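Levansucrase (Bacillus megaterium, PDB 3OM4) is a single-chain enzyme of the levansucrase/invertase family, built as a five-bladed beta-propeller of mostly four-stranded antiparallel sheets. Local coordinates at residues P38-S43 / D443-Q448; I48-G53 / Y103-K108; A79-Y84 / G148-D153; M180-P183 / T187-V190; P427-N432 / T438-D443. The protein carries 1 engineered substitution. One frame throughout, in Å; residues are numbered along the deposited sequence.

Contact 1: P38-S43 / D443-Q448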
# COMPACT_ATOMS: atom_id res chain seq x y z
N PRO A 38 -5.07 -13.90 11.60
CA PRO A 38 -5.06 -14.55 12.91
C PRO A 38 -5.63 -13.67 14.02
O PRO A 38 -5.43 -12.45 14.02
CB PRO A 38 -3.57 -14.79 13.17
CG PRO A 38 -2.99 -14.95 11.82
CD PRO A 38 -3.78 -14.04 10.91
N ALA A 39 -6.34 -14.30 14.96
CA ALA A 39 -6.76 -13.62 16.18
C ALA A 39 -5.52 -13.29 16.99
O ALA A 39 -4.62 -14.12 17.13
CB ALA A 39 -7.70 -14.51 16.99
N PHE A 40 -5.45 -12.06 17.49
CA PHE A 40 -4.29 -11.61 18.25
C PHE A 40 -4.57 -11.55 19.75
O PHE A 40 -5.69 -11.27 20.17
CB PHE A 40 -3.79 -10.27 17.72
CG PHE A 40 -3.35 -10.31 16.28
CD1 PHE A 40 -2.24 -11.06 15.90
CD2 PHE A 40 -4.04 -9.60 15.31
CE1 PHE A 40 -1.83 -11.10 14.57
CE2 PHE A 40 -3.64 -9.63 13.97
CZ PHE A 40 -2.53 -10.39 13.60
N ASP A 41 -3.55 -11.85 20.54
CA ASP A 41 -3.66 -11.87 22.00
C ASP A 41 -3.58 -10.45 22.56
O ASP A 41 -2.51 -9.83 22.57
CB ASP A 41 -2.56 -12.76 22.60
CG ASP A 41 -2.80 -13.09 24.07
OD1 ASP A 41 -3.55 -12.37 24.76
OD2 ASP A 41 -2.21 -14.08 24.55
N GLU A 42 -4.72 -9.94 23.01
CA GLU A 42 -4.83 -8.56 23.49
C GLU A 42 -3.91 -8.20 24.65
O GLU A 42 -3.36 -7.09 24.69
CB GLU A 42 -6.27 -8.24 23.88
CG GLU A 42 -6.93 -7.29 22.93
CD GLU A 42 -8.35 -6.95 23.32
OE1 GLU A 42 -8.64 -6.73 24.52
OE2 GLU A 42 -9.19 -6.90 22.40
N SER A 43 -3.76 -9.14 25.57
CA SER A 43 -3.01 -8.92 26.81
C SER A 43 -1.52 -8.66 26.59
O SER A 43 -0.85 -8.11 27.47
CB SER A 43 -3.19 -10.13 27.74
OG SER A 43 -2.55 -11.28 27.22
N ASP A 443 -1.36 -21.20 13.55
CA ASP A 443 -0.77 -20.93 14.87
C ASP A 443 0.70 -20.48 14.89
O ASP A 443 1.49 -20.96 15.71
CB ASP A 443 -0.96 -22.14 15.80
CG ASP A 443 -2.42 -22.38 16.17
OD1 ASP A 443 -3.10 -21.42 16.60
OD2 ASP A 443 -2.88 -23.53 16.05
N ARG A 444 1.05 -19.57 13.99
CA ARG A 444 2.38 -18.97 14.02
C ARG A 444 2.34 -17.44 13.98
O ARG A 444 2.73 -16.81 12.99
CB ARG A 444 3.31 -19.57 12.95
CG ARG A 444 4.14 -20.73 13.50
CD ARG A 444 5.12 -21.30 12.47
NE ARG A 444 6.31 -20.48 12.18
CZ ARG A 444 6.96 -19.70 13.05
NH1 ARG A 444 6.58 -19.59 14.32
NH2 ARG A 444 8.02 -19.01 12.63
N VAL A 445 1.86 -16.88 15.08
CA VAL A 445 1.86 -15.44 15.30
C VAL A 445 3.22 -15.03 15.86
O VAL A 445 3.68 -15.57 16.88
CB VAL A 445 0.71 -15.01 16.25
CG1 VAL A 445 0.80 -13.53 16.57
CG2 VAL A 445 -0.65 -15.33 15.63
N LEU A 446 3.86 -14.08 15.18
CA LEU A 446 5.21 -13.65 15.52
C LEU A 446 5.16 -12.44 16.44
O LEU A 446 4.09 -12.05 16.92
CB LEU A 446 5.99 -13.35 14.24
CG LEU A 446 5.95 -14.41 13.13
CD1 LEU A 446 6.51 -13.87 11.82
CD2 LEU A 446 6.66 -15.69 13.54
N GLU A 447 6.33 -11.85 16.72
CA GLU A 447 6.41 -10.65 17.56
C GLU A 447 5.81 -9.46 16.82
O GLU A 447 5.72 -9.46 15.60
CB GLU A 447 7.86 -10.34 17.93
CG GLU A 447 8.60 -11.47 18.63
CD GLU A 447 8.04 -11.78 20.01
OE1 GLU A 447 7.81 -10.83 20.80
OE2 GLU A 447 7.83 -12.97 20.31
N GLN A 448 5.41 -8.44 17.58
CA GLN A 448 4.96 -7.19 16.97
C GLN A 448 6.05 -6.59 16.10
O GLN A 448 7.17 -6.35 16.57
CB GLN A 448 4.54 -6.18 18.04
CG GLN A 448 3.27 -6.53 18.79
CD GLN A 448 2.92 -5.49 19.83
OE1 GLN A 448 3.16 -5.68 21.02
NE2 GLN A 448 2.36 -4.37 19.38
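Val445 turns its two methyls toward two different residues of the loop: with chi1 at 174°, CG1 stands anti to the backbone N and reaches Phe40, while CG2 lies beside that N and reaches Pro38. CG of Phe40 lies beside its own backbone N, anti to the carbonyl carbon (chi1 -61°), which brings the CD1/CE1 edge nearer to the strand although CB does not point there. CG1 of Val445 then arrives at the ring edge, close to the ring plane, 4.0 Å from Phe40 CD1, with CE1 of the same ring almost as near. CG2 lies 3.9 Å from Pro38 CB. A branched valine suits this place because its two methyls can serve two neighbours at once, and Pro38, fixed by its ring, presents the CB methylene to CG2. One face of the Phe40 ring is also occupied from within the loop: Pro38 O sits 3.3 Å above the ring plane of Phe40, over its centre.

In the propeller this is a surface contact between the loop that precedes strand 52-54 and strand 437-448, an outermost strand of a four-stranded antiparallel sheet. Strand 424-434, next in that sheet, meets both partners: Pro38 packs on Phe429 and Val445 on Pro427. Farther along, Gln448 spans loop and sheet with its buried amide, OE1 taking the N-H of Lys46 and NE2 giving to Phe425 O. Within the loop, Ser43 OG donates to Asp41 OD1 at 2.9 Å from above the carboxylate plane, and Ser43 N adds a weak bond to the same oxygen.

Contact 2: I48-G53 / Y103-K108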
# COMPACT_ATOMS: atom_id res chain seq x y z
N ILE A 48 4.87 0.88 20.70
CA ILE A 48 6.29 1.01 20.39
C ILE A 48 6.88 2.02 21.37
O ILE A 48 6.60 3.21 21.27
CB ILE A 48 6.51 1.48 18.93
CG1 ILE A 48 5.76 0.58 17.95
CG2 ILE A 48 8.01 1.53 18.60
CD1 ILE A 48 5.59 1.16 16.56
N ALA A 49 7.68 1.53 22.31
CA ALA A 49 8.21 2.34 23.41
C ALA A 49 9.02 3.55 22.93
O ALA A 49 8.94 4.63 23.51
CB ALA A 49 9.04 1.48 24.35
N SER A 50 9.78 3.35 21.85
CA SER A 50 10.63 4.40 21.30
C SER A 50 9.87 5.40 20.43
O SER A 50 10.42 6.43 20.05
CB SER A 50 11.79 3.79 20.51
OG SER A 50 11.32 3.17 19.32
N ALA A 51 8.61 5.08 20.12
CA ALA A 51 7.78 5.95 19.28
C ALA A 51 7.30 7.17 20.05
O ALA A 51 6.13 7.30 20.39
CB ALA A 51 6.60 5.17 18.71
N LYS A 52 8.26 8.05 20.34
CA LYS A 52 7.98 9.33 20.97
C LYS A 52 8.50 10.43 20.07
O LYS A 52 9.47 10.24 19.34
CB LYS A 52 8.63 9.39 22.36
CG LYS A 52 7.98 8.47 23.37
CD LYS A 52 8.82 8.28 24.62
CE LYS A 52 8.03 7.59 25.74
NZ LYS A 52 7.40 6.30 25.31
N GLY A 53 7.83 11.58 20.11
CA GLY A 53 8.22 12.74 19.31
C GLY A 53 7.53 13.99 19.82
O GLY A 53 6.78 13.93 20.78
N TYR A 103 8.91 8.28 9.87
CA TYR A 103 9.91 8.06 10.91
C TYR A 103 10.76 6.85 10.54
O TYR A 103 10.31 5.95 9.84
CB TYR A 103 9.25 7.83 12.27
CG TYR A 103 8.76 9.08 12.96
CD1 TYR A 103 9.50 9.66 14.00
CD2 TYR A 103 7.56 9.69 12.58
CE1 TYR A 103 9.06 10.81 14.64
CE2 TYR A 103 7.11 10.84 13.22
CZ TYR A 103 7.86 11.39 14.25
OH TYR A 103 7.42 12.53 14.88
N LEU A 104 12.00 6.84 11.02
CA LEU A 104 12.90 5.72 10.78
C LEU A 104 13.14 4.96 12.08
O LEU A 104 13.75 5.50 13.01
CB LEU A 104 14.22 6.20 10.17
CG LEU A 104 15.15 5.17 9.51
CD1 LEU A 104 16.01 5.84 8.46
CD2 LEU A 104 16.02 4.42 10.53
N PHE A 105 12.63 3.74 12.14
CA PHE A 105 12.88 2.84 13.27
C PHE A 105 13.92 1.81 12.87
O PHE A 105 14.02 1.44 11.70
CB PHE A 105 11.59 2.14 13.70
CG PHE A 105 10.56 3.05 14.30
CD1 PHE A 105 10.56 3.31 15.67
CD2 PHE A 105 9.59 3.65 13.51
CE1 PHE A 105 9.61 4.15 16.24
CE2 PHE A 105 8.63 4.49 14.07
CZ PHE A 105 8.64 4.74 15.44
N TYR A 106 14.70 1.35 13.85
CA TYR A 106 15.75 0.37 13.59
C TYR A 106 15.96 -0.60 14.75
O TYR A 106 15.67 -0.27 15.90
CB TYR A 106 17.07 1.06 13.22
CG TYR A 106 17.66 1.91 14.33
CD1 TYR A 106 18.72 1.43 15.10
CD2 TYR A 106 17.17 3.19 14.60
CE1 TYR A 106 19.28 2.20 16.11
CE2 TYR A 106 17.72 3.96 15.62
CZ TYR A 106 18.77 3.46 16.36
OH TYR A 106 19.32 4.21 17.37
N LYS A 107 16.47 -1.78 14.44
CA LYS A 107 16.61 -2.86 15.41
C LYS A 107 17.80 -3.72 15.03
O LYS A 107 17.99 -4.05 13.85
CB LYS A 107 15.32 -3.70 15.44
CG LYS A 107 15.37 -4.96 16.30
CD LYS A 107 14.11 -5.83 16.14
CE LYS A 107 14.01 -6.50 14.76
NZ LYS A 107 15.11 -7.47 14.48
N LYS A 108 18.62 -4.08 16.02
CA LYS A 108 19.68 -5.06 15.83
C LYS A 108 19.08 -6.30 15.18
O LYS A 108 18.07 -6.82 15.65
CB LYS A 108 20.34 -5.41 17.17
CG LYS A 108 21.15 -4.28 17.80
CD LYS A 108 22.53 -4.16 17.16
CE LYS A 108 23.34 -3.04 17.79
NZ LYS A 108 24.58 -2.76 17.00
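Phe105 projects its ring from strand 103-108 onto the turn of 48-53, where Ile48, Ser50 and Ala51 gather round its outer end. CG stands beside the backbone N (chi1 -68°), which directs CE1 and CZ at the turn. Ala51 CB meets the rim of the ring near its plane, 3.9 Å from Phe105 CZ. Ser50 OG comes in at the same rim, 3.7 Å from Phe105 CE1; chi1 of 69° tucks the hydroxyl between Ser50's backbone N and carbonyl carbon, and its bond to Trp117 O lets a polar atom sit against the aromatic edge. Ile48 adds the methyl CG2, 3.9 Å from Phe105 CE1, approaching obliquely.

The three residues converge because 48-51 is a type I beta turn, closed by Ala51 N to Ile48 O at 3.0 Å, and Ala51 then centres an inverse gamma turn. The small alanine lets the chain fold tightly against the ring. Lys52 points away and curls back, its NZ donating to Ala49 O at 2.9 Å while also forming a salt bridge with Asp62.

Round this buried patch, strand 60-72 supplies Val65, packed against Ile48 and Ala51; strand 118-122 places Asn119 on Phe105, and strand 84-92, on the other side of 101-108, adds Ala89.

Contact 3: A79-Y84 / G148-D153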
# COMPACT_ATOMS: atom_id res chain seq x y z
N ALA A 79 16.50 -5.94 4.05
CA ALA A 79 17.90 -5.53 4.03
C ALA A 79 18.52 -5.56 5.42
O ALA A 79 17.81 -5.46 6.43
CB ALA A 79 18.03 -4.13 3.42
N THR A 80 19.84 -5.72 5.46
CA THR A 80 20.60 -5.54 6.68
C THR A 80 21.54 -4.37 6.46
O THR A 80 22.37 -4.39 5.54
CB THR A 80 21.40 -6.79 7.08
OG1 THR A 80 20.61 -7.96 6.85
CG2 THR A 80 21.79 -6.73 8.55
N TYR A 81 21.38 -3.34 7.28
CA TYR A 81 22.18 -2.13 7.16
C TYR A 81 23.09 -2.01 8.38
O TYR A 81 22.62 -1.66 9.47
CB TYR A 81 21.29 -0.90 7.02
CG TYR A 81 22.05 0.38 6.79
CD1 TYR A 81 22.58 0.67 5.53
CD2 TYR A 81 22.24 1.30 7.82
CE1 TYR A 81 23.28 1.85 5.31
CE2 TYR A 81 22.94 2.48 7.60
CZ TYR A 81 23.46 2.74 6.35
OH TYR A 81 24.16 3.91 6.12
N HIS A 82 24.37 -2.30 8.18
CA HIS A 82 25.36 -2.26 9.27
C HIS A 82 24.87 -3.01 10.51
O HIS A 82 24.98 -2.51 11.63
CB HIS A 82 25.73 -0.80 9.59
CG HIS A 82 26.52 -0.13 8.51
ND1 HIS A 82 25.97 0.80 7.65
CD2 HIS A 82 27.81 -0.29 8.12
CE1 HIS A 82 26.89 1.20 6.79
NE2 HIS A 82 28.02 0.56 7.05
N GLY A 83 24.32 -4.20 10.29
CA GLY A 83 23.81 -5.05 11.36
C GLY A 83 22.40 -4.74 11.84
O GLY A 83 21.91 -5.36 12.79
N TYR A 84 21.74 -3.78 11.18
CA TYR A 84 20.41 -3.34 11.59
C TYR A 84 19.34 -3.67 10.56
O TYR A 84 19.60 -3.63 9.36
CB TYR A 84 20.40 -1.83 11.84
CG TYR A 84 21.26 -1.37 12.98
CD1 TYR A 84 20.80 -1.42 14.30
CD2 TYR A 84 22.54 -0.86 12.75
CE1 TYR A 84 21.59 -0.99 15.36
CE2 TYR A 84 23.34 -0.42 13.81
CZ TYR A 84 22.85 -0.49 15.10
OH TYR A 84 23.64 -0.06 16.15
N GLY A 148 11.43 1.40 0.65
CA GLY A 148 12.83 1.71 0.88
C GLY A 148 13.70 0.60 0.34
O GLY A 148 13.42 -0.58 0.57
N THR A 149 14.75 0.98 -0.39
CA THR A 149 15.68 0.01 -0.95
C THR A 149 17.13 0.32 -0.55
O THR A 149 17.52 1.49 -0.46
CB THR A 149 15.53 -0.11 -2.50
OG1 THR A 149 16.15 -1.33 -2.95
CG2 THR A 149 16.13 1.09 -3.24
N LEU A 150 17.89 -0.73 -0.27
CA LEU A 150 19.32 -0.59 -0.01
C LEU A 150 20.05 -0.81 -1.33
O LEU A 150 20.07 -1.91 -1.87
CB LEU A 150 19.80 -1.58 1.06
CG LEU A 150 21.29 -1.58 1.42
CD1 LEU A 150 21.74 -0.25 2.03
CD2 LEU A 150 21.62 -2.74 2.36
N THR A 151 20.64 0.27 -1.84
CA THR A 151 21.25 0.26 -3.17
C THR A 151 22.52 -0.58 -3.22
O THR A 151 23.06 -0.98 -2.18
CB THR A 151 21.56 1.69 -3.67
OG1 THR A 151 22.66 2.23 -2.92
CG2 THR A 151 20.35 2.61 -3.51
N LYS A 152 22.99 -0.85 -4.43
CA LYS A 152 24.29 -1.50 -4.65
C LYS A 152 25.41 -0.74 -3.95
O LYS A 152 26.30 -1.36 -3.35
CB LYS A 152 24.58 -1.61 -6.15
CG LYS A 152 24.01 -2.86 -6.80
CD LYS A 152 24.01 -2.74 -8.32
CE LYS A 152 23.41 -3.99 -8.95
NZ LYS A 152 23.14 -3.81 -10.41
N ASP A 153 25.35 0.59 -4.01
CA ASP A 153 26.35 1.46 -3.39
C ASP A 153 26.19 1.56 -1.86
O ASP A 153 26.95 2.28 -1.20
CB ASP A 153 26.29 2.85 -4.04
CG ASP A 153 27.52 3.70 -3.73
OD1 ASP A 153 28.64 3.15 -3.67
OD2 ASP A 153 27.35 4.93 -3.56
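This is a partly buried apolar contact in which Leu150, at the end of strand 142-150, is received by the loop that links strands 60-72 and 84-92. Leu150 CB lies 3.9 Å from Ala79 CB, where the small alanine allows the chains to come close. Leucine suits the place because its fork divides the work: chi1 of 179° sets CG anti to the backbone N, and chi2 of 63° parts the methyls. CD2 sits 3.7 Å from Thr80 O and also near the Ala79 methyl. CD1 meets the edge of the Tyr81 ring near its plane, 3.7 Å from Tyr81 CD1, the two side chains crossing at about a right angle.

Strands 60-72 and 142-150 run parallel, as innermost strands of adjacent propeller blades do, so the contact probably joins neighbouring blades near the strand ends. Beyond Thr80 the loop folds into a type I' turn, closed by Tyr84 N to Tyr81 O at 2.9 Å. Its central residues, His82 and Gly83, both have positive phi, which glycine adopts easily. Tyr81 chi1 of -176° turns the CD1 edge to Leu150; His82 ND1 sits over one face, and the ring reaches Met180 and Leu188 of hairpin 170-184/187-200.

Contact 4: M180-P183 / T187-V190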
# COMPACT_ATOMS: atom_id res chain seq x y z
N MET A 180 22.82 8.35 6.50
CA MET A 180 22.88 7.75 7.83
C MET A 180 24.30 7.78 8.39
O MET A 180 25.27 7.77 7.64
CB MET A 180 22.42 6.29 7.78
CG MET A 180 21.10 6.04 7.07
SD MET A 180 19.68 6.66 7.98
CE MET A 180 19.63 5.57 9.40
N SER A 181 24.40 7.80 9.72
CA SER A 181 25.68 7.61 10.40
C SER A 181 25.49 6.78 11.67
O SER A 181 24.36 6.52 12.09
CB SER A 181 26.35 8.95 10.72
OG SER A 181 25.64 9.67 11.72
N GLN A 182 26.60 6.36 12.27
CA GLN A 182 26.58 5.63 13.53
C GLN A 182 27.36 6.40 14.59
O GLN A 182 28.60 6.33 14.62
CB GLN A 182 27.18 4.23 13.34
CG GLN A 182 26.31 3.27 12.54
CD GLN A 182 27.06 2.04 12.08
OE1 GLN A 182 27.79 2.08 11.09
NE2 GLN A 182 26.88 0.94 12.79
N PRO A 183 26.65 7.16 15.45
CA PRO A 183 27.30 7.93 16.52
C PRO A 183 27.99 7.05 17.56
O PRO A 183 28.96 7.48 18.19
CB PRO A 183 26.15 8.72 17.14
CG PRO A 183 24.92 8.01 16.75
CD PRO A 183 25.19 7.38 15.42
N THR A 187 23.60 2.87 18.03
CA THR A 187 22.72 3.94 17.53
C THR A 187 22.90 4.18 16.03
O THR A 187 24.02 4.17 15.51
CB THR A 187 22.95 5.26 18.30
OG1 THR A 187 22.95 5.01 19.71
CG2 THR A 187 21.85 6.29 17.99
N LEU A 188 21.78 4.38 15.34
CA LEU A 188 21.76 4.90 13.98
C LEU A 188 21.21 6.32 14.01
O LEU A 188 20.30 6.62 14.78
CB LEU A 188 20.90 4.02 13.07
CG LEU A 188 21.41 2.67 12.58
CD1 LEU A 188 20.32 1.97 11.79
CD2 LEU A 188 22.67 2.80 11.72
N LYS A 189 21.76 7.18 13.16
CA LYS A 189 21.33 8.57 13.09
C LYS A 189 20.97 8.94 11.65
O LYS A 189 21.66 8.54 10.71
CB LYS A 189 22.45 9.49 13.59
CG LYS A 189 22.12 10.98 13.57
CD LYS A 189 23.36 11.82 13.80
CE LYS A 189 23.05 13.31 13.65
NZ LYS A 189 24.26 14.15 13.89
N VAL A 190 19.88 9.68 11.49
CA VAL A 190 19.58 10.32 10.22
C VAL A 190 20.34 11.64 10.18
O VAL A 190 20.06 12.55 10.97
CB VAL A 190 18.06 10.55 10.01
CG1 VAL A 190 17.80 11.38 8.76
CG2 VAL A 190 17.33 9.21 9.92
O HOH W 1 25.52 1.64 15.55
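Strands 180-182 and 187-190 run antiparallel, their axes 4.7 Å apart at 148°, as the two arms of a beta hairpin within the propeller. Ser181 and Lys189 form the hydrogen-bonded pair: Ser181 N donates to Lys189 O at 3.0 Å, and Lys189 N returns a bond to Ser181 O at 2.9 Å. The neighbouring pair, Met180 with Val190, is non-hydrogen-bonded, and there Met180 CA lies 3.2 Å from Lys189 O in a CA-H...O contact.

On the face of Met180 and Val190, the methionine chain is bent at chi2 and chi3, so that its SD rests 4.0 Å from Val190 CG2 and its CE turns back to Leu188 CB. Such a flexible thioether can follow an uneven surface, here continued by Leu104 and Tyr81. The opposite face is more polar: Ser181 OG, which hydrogen-bonds Asp191 OD1, lies alongside CB and CD of the extended Lys189 chain.

Apart from these two pairs, and nearer the turn, Gln182 and Leu188 lie side by side, pointing the same way, and Leu188 CD2 touches Gln182 CG. Pro183, whose ring fits the corner where the chain leaves the strand, crosses Thr187 at about a right angle, with Pro183 CG 3.7 Å from Thr187 CB. Beside the turn a water bridges side chain and backbone, accepting from Gln182 NE2 at 3.2 Å and donating to Thr187 O at 2.9 Å.

Contact 5: P427-N432 / T438-D443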
# COMPACT_ATOMS: atom_id res chain seq x y z
N PRO A 427 1.30 -7.80 15.76
CA PRO A 427 2.06 -9.03 15.67
C PRO A 427 2.08 -9.46 14.21
O PRO A 427 1.05 -9.42 13.53
CB PRO A 427 1.23 -10.02 16.50
CG PRO A 427 0.47 -9.18 17.44
CD PRO A 427 0.17 -7.92 16.69
N SER A 428 3.26 -9.82 13.72
CA SER A 428 3.38 -10.31 12.35
C SER A 428 2.95 -11.77 12.30
O SER A 428 2.87 -12.44 13.34
CB SER A 428 4.80 -10.14 11.84
OG SER A 428 5.16 -8.76 11.83
N PHE A 429 2.64 -12.26 11.11
CA PHE A 429 2.28 -13.67 10.93
C PHE A 429 2.70 -14.17 9.55
O PHE A 429 3.22 -13.41 8.74
CB PHE A 429 0.79 -13.92 11.21
CG PHE A 429 -0.14 -13.19 10.28
CD1 PHE A 429 -0.65 -13.82 9.15
CD2 PHE A 429 -0.51 -11.87 10.54
CE1 PHE A 429 -1.52 -13.15 8.29
CE2 PHE A 429 -1.38 -11.19 9.68
CZ PHE A 429 -1.89 -11.83 8.56
N LEU A 430 2.48 -15.46 9.30
CA LEU A 430 2.96 -16.07 8.06
C LEU A 430 1.84 -16.48 7.11
O LEU A 430 0.78 -16.94 7.53
CB LEU A 430 3.84 -17.29 8.36
CG LEU A 430 5.09 -17.11 9.24
CD1 LEU A 430 5.68 -18.48 9.56
CD2 LEU A 430 6.12 -16.23 8.57
N VAL A 431 2.11 -16.29 5.82
CA VAL A 431 1.25 -16.78 4.76
C VAL A 431 2.09 -17.64 3.81
O VAL A 431 3.14 -17.21 3.33
CB VAL A 431 0.56 -15.62 3.99
CG1 VAL A 431 -0.01 -16.09 2.66
CG2 VAL A 431 -0.54 -15.00 4.85
N ASN A 432 1.63 -18.86 3.59
CA ASN A 432 2.26 -19.78 2.65
C ASN A 432 1.83 -19.46 1.22
O ASN A 432 0.65 -19.21 0.97
CB ASN A 432 1.86 -21.22 3.00
CG ASN A 432 2.47 -22.24 2.05
OD1 ASN A 432 1.84 -22.65 1.08
ND2 ASN A 432 3.70 -22.64 2.33
N THR A 438 -2.74 -19.59 -1.73
CA THR A 438 -2.13 -19.08 -0.50
C THR A 438 -2.90 -19.57 0.72
O THR A 438 -4.07 -19.94 0.60
CB THR A 438 -2.06 -17.52 -0.47
OG1 THR A 438 -3.36 -16.98 -0.20
CG2 THR A 438 -1.54 -16.95 -1.78
N SER A 439 -2.26 -19.56 1.88
CA SER A 439 -2.93 -19.88 3.13
C SER A 439 -2.22 -19.26 4.33
O SER A 439 -1.00 -19.25 4.39
CB SER A 439 -3.04 -21.39 3.34
OG SER A 439 -3.63 -21.67 4.60
N VAL A 440 -3.02 -18.77 5.27
CA VAL A 440 -2.51 -18.30 6.56
C VAL A 440 -1.91 -19.50 7.29
O VAL A 440 -2.55 -20.55 7.40
CB VAL A 440 -3.61 -17.64 7.41
CG1 VAL A 440 -3.11 -17.32 8.81
CG2 VAL A 440 -4.12 -16.37 6.74
N VAL A 441 -0.68 -19.35 7.76
CA VAL A 441 -0.01 -20.43 8.47
C VAL A 441 -0.58 -20.59 9.88
O VAL A 441 -0.61 -19.65 10.68
CB VAL A 441 1.53 -20.29 8.47
CG1 VAL A 441 2.19 -21.44 9.24
CG2 VAL A 441 2.05 -20.25 7.04
N LYS A 442 -1.05 -21.81 10.13
CA LYS A 442 -1.64 -22.26 11.38
C LYS A 442 -0.78 -21.94 12.60
O LYS A 442 0.38 -22.35 12.68
CB LYS A 442 -1.83 -23.78 11.28
CG LYS A 442 -2.86 -24.40 12.20
CD LYS A 442 -2.69 -25.92 12.22
CE LYS A 442 -3.52 -26.64 11.14
NZ LYS A 442 -3.24 -26.24 9.73
N ASP A 443 -1.36 -21.20 13.55
CA ASP A 443 -0.77 -20.93 14.87
C ASP A 443 0.70 -20.48 14.89
O ASP A 443 1.49 -20.96 15.71
CB ASP A 443 -0.96 -22.14 15.80
CG ASP A 443 -2.42 -22.38 16.17
OD1 ASP A 443 -3.10 -21.42 16.60
OD2 ASP A 443 -2.88 -23.53 16.05
O HOH W 2 0.77 -17.27 10.62
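Val441 leans over the backbone of Leu430 from its CB outward. CB itself is 3.6 Å from Leu430 O and nearly as close to Leu430 CB. At the tip, CG2, set beside its own backbone N by chi1 of 179°, lies against Leu430 O, meets Leu430 CB at 3.7 Å and continues to Asn432 N, also 3.7 Å away. A compact beta-branched residue suits this spot, giving apolar cover close to the main chain. From the same residue, Val441 N donates to Leu430 O at 2.8 Å, nearly straight at 174° at the hydrogen.

A water takes the N-H of Leu430 and lies 2.8 Å from Val441 O, to which it can donate, as the second strand bends away toward the corner at 442-443. At the other end Asn432 N bonds Ser439 O, and Ser439 N bonds Asn432 O. Between lies the non-hydrogen-bonded pair Val431 and Val440, whose valines share a face with Phe429; Phe429 CD1 comes 4.3 Å from Val440 CG1. Leu380 of strand 371-382 covers Phe429 and Val440. The arrangement is the antiparallel hairpin between the last two strands of a four-stranded sheet, as found in the blades of a beta-propeller.

Contacts 2, 3 and 4 reach one mixed sheet and touch one another: contact 4 lies about 13 Å, centre to centre, from each of the other two, and Tyr106 OH meets Leu188 N. Contacts 1 and 5 share strand 437-448 and Asp443, with centres about 11 Å apart, in a different four-stranded sheet. The nearest atoms of contacts 1 and 2 are about 6 Å apart. Along the chain, contact 1 spans from residue 38 to 448 and encloses all the others; the segments of contacts 2 and 3 alternate, and contacts 4 and 5 follow in turn. Contact 1 thus brings an early loop against the last strand of the propeller.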